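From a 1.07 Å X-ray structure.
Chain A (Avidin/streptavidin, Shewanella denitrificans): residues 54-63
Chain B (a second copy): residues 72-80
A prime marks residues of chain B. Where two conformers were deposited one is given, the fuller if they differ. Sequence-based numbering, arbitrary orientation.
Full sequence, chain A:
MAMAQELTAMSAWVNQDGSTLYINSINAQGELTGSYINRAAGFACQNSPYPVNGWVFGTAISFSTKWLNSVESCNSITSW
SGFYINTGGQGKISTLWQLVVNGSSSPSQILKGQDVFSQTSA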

# COMPACT_ATOMS: atom_id res chain seq x y z
N GLY A 54 1.04 -6.36 2.40
CA GLY A 54 2.04 -5.30 2.51
C GLY A 54 3.44 -5.88 2.50
O GLY A 54 3.67 -6.98 2.01
N TRP A 55 4.36 -5.07 3.03
CA TRP A 55 5.79 -5.36 3.01
C TRP A 55 6.43 -4.86 4.28
O TRP A 55 6.05 -3.82 4.84
CB TRP A 55 6.49 -4.62 1.86
CG TRP A 55 6.04 -5.05 0.49
CD1 TRP A 55 5.20 -4.38 -0.33
CD2 TRP A 55 6.39 -6.24 -0.20
NE1 TRP A 55 4.99 -5.09 -1.51
CE2 TRP A 55 5.72 -6.25 -1.45
CE3 TRP A 55 7.25 -7.30 0.11
CZ2 TRP A 55 5.87 -7.28 -2.37
CZ3 TRP A 55 7.40 -8.34 -0.79
CH2 TRP A 55 6.70 -8.32 -2.03
N VAL A 56 7.47 -5.56 4.71
CA VAL A 56 8.36 -5.13 5.78
C VAL A 56 9.79 -5.08 5.24
O VAL A 56 10.24 -6.02 4.56
CB VAL A 56 8.29 -6.10 6.98
CG1 VAL A 56 9.33 -5.74 8.04
CG2 VAL A 56 6.90 -6.10 7.59
N PHE A 57 10.51 -4.01 5.58
CA PHE A 57 11.90 -3.85 5.16
C PHE A 57 12.65 -3.27 6.34
O PHE A 57 12.71 -2.06 6.50
CB PHE A 57 12.04 -2.92 3.94
CG PHE A 57 13.34 -3.08 3.19
CD1 PHE A 57 14.47 -3.66 3.75
CD2 PHE A 57 13.42 -2.64 1.86
CE1 PHE A 57 15.62 -3.81 3.02
CE2 PHE A 57 14.58 -2.78 1.13
CZ PHE A 57 15.69 -3.38 1.72
N GLY A 58 13.18 -4.14 7.19
CA GLY A 58 13.87 -3.66 8.38
C GLY A 58 12.85 -3.10 9.35
O GLY A 58 12.00 -3.83 9.85
N THR A 59 12.93 -1.80 9.59
CA THR A 59 11.93 -1.13 10.42
C THR A 59 10.86 -0.42 9.57
O THR A 59 9.91 0.10 10.14
CB THR A 59 12.59 -0.10 11.36
OG1 THR A 59 13.18 0.94 10.57
CG2 THR A 59 13.64 -0.75 12.27
N ALA A 60 11.02 -0.39 8.24
CA ALA A 60 9.98 0.19 7.38
C ALA A 60 8.88 -0.84 7.14
O ALA A 60 9.13 -2.05 7.04
CB ALA A 60 10.57 0.63 6.06
N ILE A 61 7.65 -0.34 7.01
CA ILE A 61 6.51 -1.23 6.78
C ILE A 61 5.46 -0.50 5.96
O ILE A 61 5.22 0.70 6.13
CB ILE A 61 5.90 -1.74 8.11
CG1 ILE A 61 4.71 -2.69 7.86
CG2 ILE A 61 5.56 -0.61 9.08
CD1 ILE A 61 4.20 -3.38 9.14
N SER A 62 4.83 -1.22 5.04
CA SER A 62 3.61 -0.74 4.38
C SER A 62 2.57 -1.82 4.56
O SER A 62 2.90 -3.02 4.54
CB SER A 62 3.82 -0.45 2.89
OG SER A 62 3.90 -1.66 2.14
N PHE A 63 1.32 -1.42 4.74
CA PHE A 63 0.23 -2.39 4.75
C PHE A 63 -1.01 -1.73 4.19
O PHE A 63 -1.18 -0.50 4.28
CB PHE A 63 0.00 -3.06 6.12
CG PHE A 63 -0.28 -2.10 7.25
CD1 PHE A 63 0.78 -1.51 7.95
CD2 PHE A 63 -1.58 -1.84 7.67
CE1 PHE A 63 0.52 -0.65 9.02
CE2 PHE A 63 -1.83 -0.99 8.72
CZ PHE A 63 -0.78 -0.41 9.41
N GLU B 72 19.38 -5.58 -6.63
CA GLU B 72 19.63 -4.28 -6.02
C GLU B 72 18.64 -3.95 -4.90
O GLU B 72 17.46 -4.31 -5.00
CB GLU B 72 19.47 -3.20 -7.12
CG GLU B 72 20.14 -1.93 -6.78
CD GLU B 72 20.14 -0.98 -7.94
OE1 GLU B 72 19.93 -1.39 -9.13
OE2 GLU B 72 20.35 0.18 -7.64
N SER B 73 19.12 -3.23 -3.88
CA SER B 73 18.29 -2.71 -2.78
C SER B 73 18.33 -1.20 -2.77
O SER B 73 19.40 -0.59 -2.89
CB SER B 73 18.84 -3.18 -1.45
OG SER B 73 18.13 -2.56 -0.40
N CYS B 74 17.16 -0.60 -2.54
CA CYS B 74 17.07 0.82 -2.21
C CYS B 74 16.49 1.07 -0.82
O CYS B 74 16.08 2.19 -0.50
CB CYS B 74 16.35 1.60 -3.32
SG CYS B 74 17.29 1.51 -4.93
N ASN B 75 16.47 0.03 0.02
CA ASN B 75 16.27 0.21 1.47
C ASN B 75 14.96 0.88 1.87
O ASN B 75 14.90 1.60 2.87
CB ASN B 75 17.46 0.96 2.09
CG ASN B 75 17.62 0.66 3.55
OD1 ASN B 75 17.42 -0.48 3.97
ND2 ASN B 75 18.01 1.66 4.33
N SER B 76 13.91 0.68 1.07
CA SER B 76 12.68 1.43 1.28
C SER B 76 11.51 0.72 0.61
O SER B 76 11.69 -0.31 -0.06
CB SER B 76 12.84 2.84 0.71
OG SER B 76 13.17 2.77 -0.66
N ILE B 77 10.30 1.26 0.83
CA ILE B 77 9.05 0.71 0.31
C ILE B 77 8.24 1.89 -0.22
O ILE B 77 8.09 2.90 0.48
CB ILE B 77 8.21 0.03 1.44
CG1 ILE B 77 9.02 -1.09 2.14
CG2 ILE B 77 6.89 -0.52 0.88
CD1 ILE B 77 8.39 -1.57 3.43
N THR B 78 7.70 1.76 -1.44
CA THR B 78 6.78 2.76 -1.98
C THR B 78 5.38 2.19 -2.06
O THR B 78 5.20 1.02 -2.41
CB THR B 78 7.22 3.23 -3.37
OG1 THR B 78 8.53 3.78 -3.26
CG2 THR B 78 6.26 4.31 -3.95
N SER B 79 4.40 2.99 -1.67
CA SER B 79 2.99 2.63 -1.75
C SER B 79 2.25 3.71 -2.52
O SER B 79 2.39 4.89 -2.24
CB SER B 79 2.36 2.54 -0.38
OG SER B 79 3.01 1.55 0.37
N TRP B 80 1.44 3.30 -3.48
CA TRP B 80 0.59 4.17 -4.30
C TRP B 80 -0.86 3.91 -3.94
O TRP B 80 -1.30 2.77 -3.78
CB TRP B 80 0.80 3.82 -5.76
CG TRP B 80 2.11 4.15 -6.40
CD1 TRP B 80 2.38 5.22 -7.18
CD2 TRP B 80 3.31 3.36 -6.37
NE1 TRP B 80 3.66 5.16 -7.67
CE2 TRP B 80 4.26 4.04 -7.17
CE3 TRP B 80 3.67 2.13 -5.78
CZ2 TRP B 80 5.53 3.50 -7.43
CZ3 TRP B 80 4.94 1.62 -6.02
CH2 TRP B 80 5.85 2.30 -6.84
O HOH W 1 0.64 0.72 1.89

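Residues 54-57 and 60-63 of chain A form a β-hairpin closed by a type II′ turn from Phe57 to Ala60. Backbone hydrogen bonds zip its strands together, among them Trp55 N to Ser62 O (2.9 Å) and Phe57 N to Ala60 O (2.8 Å). Gly58 suits the turn because its phi of 71° is easily reached without a side chain. Across the hairpin lies strand 76-80 of chain B, its axis 7.3 Å from that of strand 54-57 and 7.0 Å from that of strand 60-63 at closest approach, nearly antiparallel to 54-57 (159°) and 23° from parallel to 60-63. No direct hydrogen bond joins the two stretches; the N and O of Trp55, Phe57, Ala60 and Ser62 pair within the hairpin, and across the gap the contact is made largely by side chains.

The apolar contact centres on Ile77′, which points toward the hairpin and loses more area to it than any other residue of its stretch. Its CD1 lies 3.9 Å from Trp55 CB, 3.9 Å from Phe57 CB and 4.1 Å from Ala60 CB. A slender, branched aliphatic chain suits this site, reaching both strands at once; the small methyl of Ala60 leaves it room. The Trp55 indole leads away from the interface, so its CB makes the closest side-chain contact.

Phe57, at the hairpin's end, spreads its ring against the corner where chain B turns at Asn75′. Asn75′ OD1 sits over one ring face, 3.9 Å from Phe57 CE1, while Ser73′ OG approaches the edge, 3.3 Å from Phe57 CZ. That hydroxyl also accepts a hydrogen bond from Asn75′ N (3.1 Å), bracing the corner.

Farther along, small serines allow close approach: Ser62 CB lies 3.3 Å from Ser79′ OG by van der Waals contact. Water 1 links the chains, lying 2.9 Å from Ser79′ OG and donating a weak hydrogen bond to Phe63 O (3.2 Å from the water oxygen).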